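Side-chain contacts in oxidoreductase (Listeria innocua, PDB 3E18), which probably works as an NAD-dependent dehydrogenase of the GFO/IDH/MocA family and binds NAD in a Rossmann domain, though its substrate is not known: residues 18-21 and 22-25; 81-84 and 85-89; 135-139 and 140-144. All coordinates share one frame; numbering follows the deposited sequence.

All three contacts are local, each within one helix or at its end, and they follow one another along the chain without nesting or crossing. Contact 1 lies on helix 15-25, between strands 6-11 and 30-36. Contact 2 lies on helix 78-87, between strands 68-71 and 91-95, and includes the turn that ends this helix. Both belong to the NAD-binding Rossmann fold, and their centres are about 21 Å apart. Contact 3 comes later, where helix 129-140 gives way to the loop before strand 146-154 of the large mixed sheet. Its centre is about 33 Å from that of contact 1 and about 41 Å from that of contact 2.

Contact 1: 18-21 and 22-25; sequences SYHV and TLAS
Leu23 lies over one face of the Tyr19 ring, one helical turn further on. Its CG stands 4.2 Å from the ring centroid of Tyr19, 28° off the ring normal, which makes a CH-pi contact. Both methyls lie along the CD2/CE2 side of the ring. Leu23 CD1 meets Tyr19 CE2 at 3.7 Å, while Leu23 CD2 lies toward the hydroxyl end. A chi1 of -178° swings the Tyr19 ring beside the carbonyl carbon, along the helix toward Leu23. Leu23 CD1 also sits above the His20 ring, 4.2 Å from its plane and offset toward the rim. Leu23 therefore packs against two aromatic rings. The His20 ring is held at both nitrogens, ND1 by Tyr308 and NE2 by the NAD-binding residue Glu95.

At the end of the stretch, Val21 O takes two bonds from Ser25. Ser25 OG donates to Val21 O at 2.8 Å and Ser25 N donates to it at 3.2 Å, from opposite faces of the carbonyl plane. The serine hydroxyl is thus folded back onto its own helix. Ala24 turns to the sheet and touches Leu8 and Leu30. This is the first helix of the Rossmann fold. It follows a glycine-rich turn that fits the GxGxxG pattern, inside the beta-alpha-beta unit 6-11, 15-25, 30-36, beside the bound NAD.

Contact 2: 81-84 and 85-89; sequences LAIS and ALEAG
A Schellman motif ends helix 78-87, and the last turns of that helix form this contact in a beta-alpha-beta unit of the Rossmann fold. Leu86 and Glu87 lean back on the carbonyls of the preceding turn. Leu86 N donates to Ala82 O at 2.9 Å, and Leu86 CG rests 3.3 Å from the same Ala82 O. Glu87 repeats this one residue later. Its N binds Ile83 O at 2.9 Å with an almost straight N-H...O angle of 176°. Glu87 CG sits beside the backbone N (chi1 -67°), which keeps it close to Ile83 O. The Glu87 chain then bends at chi2. Its CG comes no nearer than 4.3 Å to Ile83 CG2.

The faces of the helix have different neighbours. Ala82, Ile83 and Leu86 pack on Ile108 of helix 102-115. Toward strand 68-71, Leu81 and Ala82 touch Ile71, and Ala85 touches Val69. The side chain of Leu81 also comes within about 4 Å of the bound NAD. Ser84 OG bonds back to Glu80 O, and the Ser84 side chain packs on Tyr57 and Leu61 of helix 57-62.

Past Glu87 the chain leaves the helix. Ala88 N still reaches Ser84 O, in a bond of 3.1 Å. Gly89 then takes a positive phi of 87°, and its N closes the turn on Leu86 O at 2.8 Å.

Contact 3: 135-139 and 140-144; sequences KEMFE and QKTIG
The Glu136 carboxylate and the Gln140 amide are turned 30° from each other, and the nearest approach is from the carboxylate to the glutamine chain. Glu136 OE2 lies 3.4 Å from Gln140 CG. The carboxylate thus lies against the aliphatic part of the glutamine, and the bend of the Glu136 chain at chi2 (73°) helps to bring it there. A water links Gln140 to Glu139. It donates to Glu139 OE1 at 3.0 Å and accepts from Gln140 NE2 at 3.3 Å. Its approach to Glu136 OE1 is too short to be trusted, and that leg is doubtful. The Glu139 carboxylate has a second partner at its other oxygen. Lys135 NZ meets Glu139 OE2 at 2.8 Å on the syn side, 27° out of the carboxylate plane, in a salt bridge.

Met137 carries the apolar side. Thr142 CB touches Met137 CB at 4.0 Å. Further out, Met137 CE meets Ile143 CD1 at 4.0 Å. Ile259 of strand 257-262 touches Met137, Thr142 and Ile143, which places the helix end against the mixed sheet.

The backbone turns here. Gln140 N bonds to Glu136 O in the last helical turn. Lys141 then has positive phi, and Thr142 N reaches back to Met137 O at 3.1 Å on a lone pair. A second water donates to Met137 O and Gly144 O and accepts from Ile143 N. Lys135 probably stabilises the charge of Glu139. Met137 O takes both Thr142 N and a water, which ties the type I turn Lys141-Gly144 to the helix end.

Contact 1: 18-21 and 22-25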
ATOM      1  N   SER A  18      22.709 -27.932  -2.354  1.00 33.86           N
ATOM      2  CA  SER A  18      24.003 -27.999  -1.684  1.00 35.76           C
ATOM      3  C   SER A  18      23.926 -27.473  -0.251  1.00 39.79           C
ATOM      4  O   SER A  18      24.627 -27.972   0.620  1.00 40.86           O
ATOM      5  CB  SER A  18      25.096 -27.266  -2.475  1.00 35.42           C
ATOM      6  OG  SER A  18      24.791 -25.893  -2.603  1.00 41.18           O
ATOM      7  N   TYR A  19      23.051 -26.496  -0.009  1.00 39.75           N
ATOM      8  CA  TYR A  19      22.873 -25.930   1.330  1.00 39.27           C
ATOM      9  C   TYR A  19      22.108 -26.877   2.254  1.00 38.52           C
ATOM     10  O   TYR A  19      22.310 -26.871   3.474  1.00 36.12           O
ATOM     11  CB  TYR A  19      22.205 -24.544   1.263  1.00 44.67           C
ATOM     12  CG  TYR A  19      22.038 -23.874   2.614  1.00 47.91           C
ATOM     13  CD1 TYR A  19      23.140 -23.652   3.450  1.00 50.51           C
ATOM     14  CD2 TYR A  19      20.782 -23.467   3.063  1.00 46.00           C
ATOM     15  CE1 TYR A  19      22.992 -23.045   4.700  1.00 50.59           C
ATOM     16  CE2 TYR A  19      20.627 -22.847   4.314  1.00 49.27           C
ATOM     17  CZ  TYR A  19      21.736 -22.644   5.125  1.00 50.94           C
ATOM     18  OH  TYR A  19      21.594 -22.037   6.357  1.00 53.93           O
ATOM     19  N   HIS A  20      21.258 -27.720   1.671  1.00 34.80           N
ATOM     20  CA  HIS A  20      20.512 -28.715   2.447  1.00 32.13           C
ATOM     21  C   HIS A  20      21.406 -29.790   3.074  1.00 33.54           C
ATOM     22  O   HIS A  20      21.015 -30.435   4.057  1.00 35.81           O
ATOM     23  CB  HIS A  20      19.454 -29.365   1.577  1.00 36.30           C
ATOM     24  CG  HIS A  20      18.143 -28.654   1.610  1.00 32.24           C
ATOM     25  ND1 HIS A  20      17.219 -28.863   2.608  1.00 32.78           N
ATOM     26  CD2 HIS A  20      17.607 -27.728   0.784  1.00 32.86           C
ATOM     27  CE1 HIS A  20      16.160 -28.110   2.386  1.00 27.68           C
ATOM     28  NE2 HIS A  20      16.372 -27.407   1.290  1.00 31.39           N
ATOM     29  N   VAL A  21      22.594 -29.979   2.500  1.00 32.17           N
ATOM     30  CA  VAL A  21      23.625 -30.815   3.116  1.00 34.85           C
ATOM     31  C   VAL A  21      23.903 -30.303   4.526  1.00 36.51           C
ATOM     32  O   VAL A  21      23.777 -31.058   5.490  1.00 40.03           O
ATOM     33  CB  VAL A  21      24.924 -30.870   2.266  1.00 38.47           C
ATOM     34  CG1 VAL A  21      26.014 -31.640   2.988  1.00 37.01           C
ATOM     35  CG2 VAL A  21      24.647 -31.508   0.903  1.00 35.90           C
ATOM     36  N   THR A  22      24.216 -29.009   4.639  1.00 36.57           N
ATOM     37  CA  THR A  22      24.439 -28.349   5.928  1.00 37.88           C
ATOM     38  C   THR A  22      23.214 -28.398   6.844  1.00 38.60           C
ATOM     39  O   THR A  22      23.341 -28.704   8.027  1.00 38.09           O
ATOM     40  CB  THR A  22      24.915 -26.891   5.730  1.00 40.86           C
ATOM     41  OG1 THR A  22      25.970 -26.866   4.760  1.00 45.98           O
ATOM     42  CG2 THR A  22      25.434 -26.301   7.034  1.00 43.85           C
ATOM     43  N   LEU A  23      22.034 -28.128   6.290  1.00 33.67           N
ATOM     44  CA  LEU A  23      20.795 -28.099   7.079  1.00 33.71           C
ATOM     45  C   LEU A  23      20.379 -29.448   7.651  1.00 35.20           C
ATOM     46  O   LEU A  23      20.093 -29.554   8.849  1.00 38.55           O
ATOM     47  CB  LEU A  23      19.628 -27.524   6.259  1.00 34.45           C
ATOM     48  CG  LEU A  23      19.583 -26.022   5.984  1.00 36.20           C
ATOM     49  CD1 LEU A  23      18.394 -25.669   5.088  1.00 36.14           C
ATOM     50  CD2 LEU A  23      19.528 -25.244   7.290  1.00 35.77           C
ATOM     51  N   ALA A  24      20.329 -30.472   6.802  1.00 35.69           N
ATOM     52  CA  ALA A  24      19.908 -31.810   7.235  1.00 38.36           C
ATOM     53  C   ALA A  24      20.898 -32.451   8.225  1.00 41.37           C
ATOM     54  O   ALA A  24      20.485 -33.133   9.168  1.00 38.95           O
ATOM     55  CB  ALA A  24      19.684 -32.712   6.031  1.00 35.83           C
ATOM     56  N   SER A  25      22.194 -32.205   8.017  1.00 41.20           N
ATOM     57  CA  SER A  25      23.253 -32.693   8.919  1.00 42.06           C
ATOM     58  C   SER A  25      23.182 -32.143  10.345  1.00 44.57           C
ATOM     59  O   SER A  25      23.652 -32.787  11.284  1.00 45.38           O
ATOM     60  CB  SER A  25      24.628 -32.374   8.345  1.00 43.79           C
ATOM     61  OG  SER A  25      24.837 -33.061   7.130  1.00 49.16           O
TER

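Contact 2: 81-84 and 85-89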
ATOM      1  N   LEU A  81       9.095 -36.116  -9.458  1.00 30.57           N
ATOM      2  CA  LEU A  81      10.121 -36.654  -8.563  1.00 27.89           C
ATOM      3  C   LEU A  81       9.562 -37.034  -7.197  1.00 28.26           C
ATOM      4  O   LEU A  81       9.971 -38.043  -6.630  1.00 29.72           O
ATOM      5  CB  LEU A  81      11.288 -35.674  -8.414  1.00 29.12           C
ATOM      6  CG  LEU A  81      11.983 -35.261  -9.716  1.00 32.86           C
ATOM      7  CD1 LEU A  81      13.061 -34.199  -9.469  1.00 30.31           C
ATOM      8  CD2 LEU A  81      12.560 -36.437 -10.472  1.00 35.09           C
ATOM      9  N   ALA A  82       8.630 -36.232  -6.679  1.00 25.21           N
ATOM     10  CA  ALA A  82       7.979 -36.524  -5.398  1.00 27.33           C
ATOM     11  C   ALA A  82       7.101 -37.759  -5.470  1.00 29.95           C
ATOM     12  O   ALA A  82       7.207 -38.629  -4.618  1.00 31.21           O
ATOM     13  CB  ALA A  82       7.171 -35.326  -4.886  1.00 23.83           C
ATOM     14  N   ILE A  83       6.238 -37.833  -6.481  1.00 27.20           N
ATOM     15  CA  ILE A  83       5.349 -38.994  -6.631  1.00 29.33           C
ATOM     16  C   ILE A  83       6.184 -40.266  -6.855  1.00 28.42           C
ATOM     17  O   ILE A  83       5.930 -41.279  -6.226  1.00 28.39           O
ATOM     18  CB  ILE A  83       4.287 -38.769  -7.740  1.00 30.88           C
ATOM     19  CG1 ILE A  83       3.287 -37.695  -7.288  1.00 28.64           C
ATOM     20  CG2 ILE A  83       3.587 -40.097  -8.124  1.00 28.57           C
ATOM     21  CD1 ILE A  83       2.295 -37.256  -8.359  1.00 34.23           C
ATOM     22  N   SER A  84       7.226 -40.185  -7.681  1.00 29.88           N
ATOM     23  CA  SER A  84       8.166 -41.301  -7.840  1.00 28.99           C
ATOM     24  C   SER A  84       8.795 -41.774  -6.536  1.00 31.55           C
ATOM     25  O   SER A  84       8.902 -42.980  -6.304  1.00 28.04           O
ATOM     26  CB  SER A  84       9.288 -40.938  -8.814  1.00 31.67           C
ATOM     27  OG  SER A  84       8.762 -40.850 -10.113  1.00 41.15           O
ATOM     28  N   ALA A  85       9.240 -40.833  -5.702  1.00 30.83           N
ATOM     29  CA  ALA A  85       9.885 -41.194  -4.440  1.00 28.43           C
ATOM     30  C   ALA A  85       8.882 -41.831  -3.496  1.00 26.67           C
ATOM     31  O   ALA A  85       9.160 -42.870  -2.887  1.00 28.66           O
ATOM     32  CB  ALA A  85      10.539 -39.985  -3.805  1.00 26.43           C
ATOM     33  N   LEU A  86       7.698 -41.235  -3.406  1.00 26.44           N
ATOM     34  CA  LEU A  86       6.635 -41.802  -2.591  1.00 25.47           C
ATOM     35  C   LEU A  86       6.321 -43.245  -2.986  1.00 26.90           C
ATOM     36  O   LEU A  86       6.398 -44.129  -2.134  1.00 28.84           O
ATOM     37  CB  LEU A  86       5.379 -40.929  -2.601  1.00 27.94           C
ATOM     38  CG  LEU A  86       5.556 -39.585  -1.873  1.00 23.77           C
ATOM     39  CD1 LEU A  86       4.459 -38.621  -2.267  1.00 25.21           C
ATOM     40  CD2 LEU A  86       5.635 -39.737  -0.341  1.00 21.81           C
ATOM     41  N   GLU A  87       6.028 -43.480  -4.271  1.00 26.57           N
ATOM     42  CA  GLU A  87       5.758 -44.835  -4.796  1.00 29.38           C
ATOM     43  C   GLU A  87       6.852 -45.838  -4.480  1.00 30.99           C
ATOM     44  O   GLU A  87       6.571 -47.004  -4.225  1.00 32.15           O
ATOM     45  CB  GLU A  87       5.554 -44.827  -6.317  1.00 27.07           C
ATOM     46  CG  GLU A  87       4.307 -44.114  -6.803  1.00 26.82           C
ATOM     47  CD  GLU A  87       3.005 -44.873  -6.521  1.00 36.48           C
ATOM     48  OE1 GLU A  87       3.026 -45.959  -5.881  1.00 33.12           O
ATOM     49  OE2 GLU A  87       1.951 -44.369  -6.963  1.00 35.28           O
ATOM     50  N   ALA A  88       8.098 -45.373  -4.508  1.00 28.74           N
ATOM     51  CA  ALA A  88       9.246 -46.186  -4.118  1.00 28.09           C
ATOM     52  C   ALA A  88       9.397 -46.438  -2.600  1.00 31.61           C
ATOM     53  O   ALA A  88      10.286 -47.173  -2.180  1.00 34.36           O
ATOM     54  CB  ALA A  88      10.526 -45.590  -4.711  1.00 22.89           C
ATOM     55  N   GLY A  89       8.524 -45.849  -1.783  1.00 28.16           N
ATOM     56  CA  GLY A  89       8.556 -46.033  -0.334  1.00 29.33           C
ATOM     57  C   GLY A  89       9.479 -45.076   0.401  1.00 33.09           C
ATOM     58  O   GLY A  89       9.984 -45.393   1.469  1.00 34.37           O
TER

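Contact 3: 135-139 and 140-144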
ATOM      1  N   LYS A 135       4.875 -12.513  15.052  1.00 25.86           N
ATOM      2  CA  LYS A 135       4.084 -13.577  15.663  1.00 29.26           C
ATOM      3  C   LYS A 135       3.968 -13.352  17.165  1.00 26.69           C
ATOM      4  O   LYS A 135       2.899 -13.506  17.735  1.00 26.26           O
ATOM      5  CB  LYS A 135       4.715 -14.943  15.367  1.00 30.34           C
ATOM      6  CG  LYS A 135       3.885 -16.128  15.821  1.00 31.37           C
ATOM      7  CD  LYS A 135       4.424 -17.399  15.183  1.00 38.92           C
ATOM      8  CE  LYS A 135       3.394 -18.516  15.218  1.00 42.95           C
ATOM      9  NZ  LYS A 135       3.345 -19.136  16.566  1.00 42.21           N
ATOM     10  N   GLU A 136       5.070 -12.970  17.801  1.00 26.19           N
ATOM     11  CA  GLU A 136       5.014 -12.590  19.230  1.00 27.55           C
ATOM     12  C   GLU A 136       4.037 -11.428  19.477  1.00 33.89           C
ATOM     13  O   GLU A 136       3.149 -11.527  20.345  1.00 32.62           O
ATOM     14  CB  GLU A 136       6.416 -12.260  19.765  1.00 29.77           C
ATOM     15  CG  GLU A 136       6.466 -11.828  21.254  1.00 38.11           C
ATOM     16  CD  GLU A 136       6.246 -12.967  22.258  1.00 47.47           C
ATOM     17  OE1 GLU A 136       6.121 -14.141  21.844  1.00 36.46           O
ATOM     18  OE2 GLU A 136       6.214 -12.680  23.479  1.00 45.79           O
ATOM     19  N   MET A 137       4.169 -10.360  18.683  1.00 33.37           N
ATOM     20  CA  MET A 137       3.275  -9.198  18.793  1.00 26.75           C
ATOM     21  C   MET A 137       1.817  -9.589  18.580  1.00 29.85           C
ATOM     22  O   MET A 137       0.946  -9.150  19.322  1.00 29.74           O
ATOM     23  CB  MET A 137       3.677  -8.080  17.819  1.00 27.26           C
ATOM     24  CG  MET A 137       5.057  -7.509  18.068  1.00 30.79           C
ATOM     25  SD  MET A 137       5.616  -6.383  16.787  1.00 18.26           S
ATOM     26  CE  MET A 137       4.392  -5.088  16.912  1.00 27.17           C
ATOM     27  N   PHE A 138       1.575 -10.434  17.580  1.00 28.95           N
ATOM     28  CA  PHE A 138       0.234 -10.873  17.196  1.00 28.00           C
ATOM     29  C   PHE A 138      -0.421 -11.658  18.334  1.00 32.98           C
ATOM     30  O   PHE A 138      -1.572 -11.406  18.692  1.00 32.60           O
ATOM     31  CB  PHE A 138       0.330 -11.723  15.909  1.00 28.70           C
ATOM     32  CG  PHE A 138      -0.997 -12.061  15.273  1.00 28.05           C
ATOM     33  CD1 PHE A 138      -1.578 -11.204  14.346  1.00 31.90           C
ATOM     34  CD2 PHE A 138      -1.640 -13.262  15.561  1.00 31.23           C
ATOM     35  CE1 PHE A 138      -2.810 -11.518  13.754  1.00 35.25           C
ATOM     36  CE2 PHE A 138      -2.858 -13.583  14.977  1.00 30.89           C
ATOM     37  CZ  PHE A 138      -3.442 -12.712  14.069  1.00 33.89           C
ATOM     38  N   GLU A 139       0.326 -12.597  18.909  1.00 36.01           N
ATOM     39  CA  GLU A 139      -0.205 -13.506  19.936  1.00 39.52           C
ATOM     40  C   GLU A 139      -0.327 -12.847  21.308  1.00 36.86           C
ATOM     41  O   GLU A 139      -1.297 -13.072  22.034  1.00 39.73           O
ATOM     42  CB  GLU A 139       0.680 -14.747  20.042  1.00 36.95           C
ATOM     43  CG  GLU A 139       0.592 -15.663  18.835  1.00 39.86           C
ATOM     44  CD  GLU A 139       1.629 -16.760  18.854  1.00 43.32           C
ATOM     45  OE1 GLU A 139       2.580 -16.679  19.662  1.00 44.79           O
ATOM     46  OE2 GLU A 139       1.492 -17.703  18.048  1.00 52.32           O
ATOM     47  N   GLN A 140       0.652 -12.017  21.647  1.00 35.37           N
ATOM     48  CA  GLN A 140       0.670 -11.343  22.953  1.00 34.89           C
ATOM     49  C   GLN A 140      -0.094 -10.029  22.988  1.00 36.67           C
ATOM     50  O   GLN A 140      -0.136  -9.358  24.026  1.00 34.61           O
ATOM     51  CB  GLN A 140       2.109 -11.155  23.445  1.00 31.75           C
ATOM     52  CG  GLN A 140       2.820 -12.494  23.723  1.00 41.14           C
ATOM     53  CD  GLN A 140       2.000 -13.428  24.612  1.00 48.65           C
ATOM     54  OE1 GLN A 140       1.438 -13.008  25.630  1.00 47.00           O
ATOM     55  NE2 GLN A 140       1.927 -14.697  24.227  1.00 45.90           N
ATOM     56  N   LYS A 141      -0.690  -9.677  21.845  1.00 34.99           N
ATOM     57  CA  LYS A 141      -1.429  -8.427  21.659  1.00 33.66           C
ATOM     58  C   LYS A 141      -0.630  -7.173  22.018  1.00 32.25           C
ATOM     59  O   LYS A 141      -1.160  -6.252  22.620  1.00 32.16           O
ATOM     60  CB  LYS A 141      -2.781  -8.466  22.388  1.00 36.70           C
ATOM     61  CG  LYS A 141      -3.743  -9.526  21.862  1.00 46.20           C
ATOM     62  CD  LYS A 141      -4.876  -9.762  22.850  1.00 54.76           C
ATOM     63  CE  LYS A 141      -5.745 -10.954  22.461  1.00 65.50           C
ATOM     64  NZ  LYS A 141      -7.020 -10.550  21.801  1.00 68.52           N
ATOM     65  N   THR A 142       0.649  -7.155  21.636  1.00 27.52           N
ATOM     66  CA  THR A 142       1.562  -6.061  21.943  1.00 26.97           C
ATOM     67  C   THR A 142       1.062  -4.694  21.470  1.00 30.52           C
ATOM     68  O   THR A 142       1.276  -3.673  22.146  1.00 26.64           O
ATOM     69  CB  THR A 142       2.948  -6.333  21.307  1.00 27.43           C
ATOM     70  OG1 THR A 142       3.397  -7.627  21.694  1.00 29.40           O
ATOM     71  CG2 THR A 142       3.978  -5.312  21.748  1.00 33.50           C
ATOM     72  N   ILE A 143       0.421  -4.663  20.301  1.00 24.35           N
ATOM     73  CA  ILE A 143      -0.206  -3.438  19.821  1.00 22.37           C
ATOM     74  C   ILE A 143      -1.723  -3.611  19.789  1.00 24.09           C
ATOM     75  O   ILE A 143      -2.407  -3.081  18.919  1.00 24.18           O
ATOM     76  CB  ILE A 143       0.369  -2.959  18.472  1.00 23.75           C
ATOM     77  CG1 ILE A 143       0.304  -4.058  17.394  1.00 25.30           C
ATOM     78  CG2 ILE A 143       1.813  -2.502  18.651  1.00 23.20           C
ATOM     79  CD1 ILE A 143       0.759  -3.601  16.009  1.00 23.84           C
ATOM     80  N   GLY A 144      -2.238  -4.352  20.763  1.00 29.39           N
ATOM     81  CA  GLY A 144      -3.661  -4.713  20.800  1.00 27.25           C
ATOM     82  C   GLY A 144      -3.942  -5.799  19.775  1.00 33.21           C
ATOM     83  O   GLY A 144      -3.070  -6.625  19.473  1.00 31.02           O
TER
HETATM   84  O   HOH W   1       4.104 -15.492  21.916  1.00 38.38           O
HETATM   85  O   HOH W   2      -0.670  -6.965  18.624  1.00 22.88           O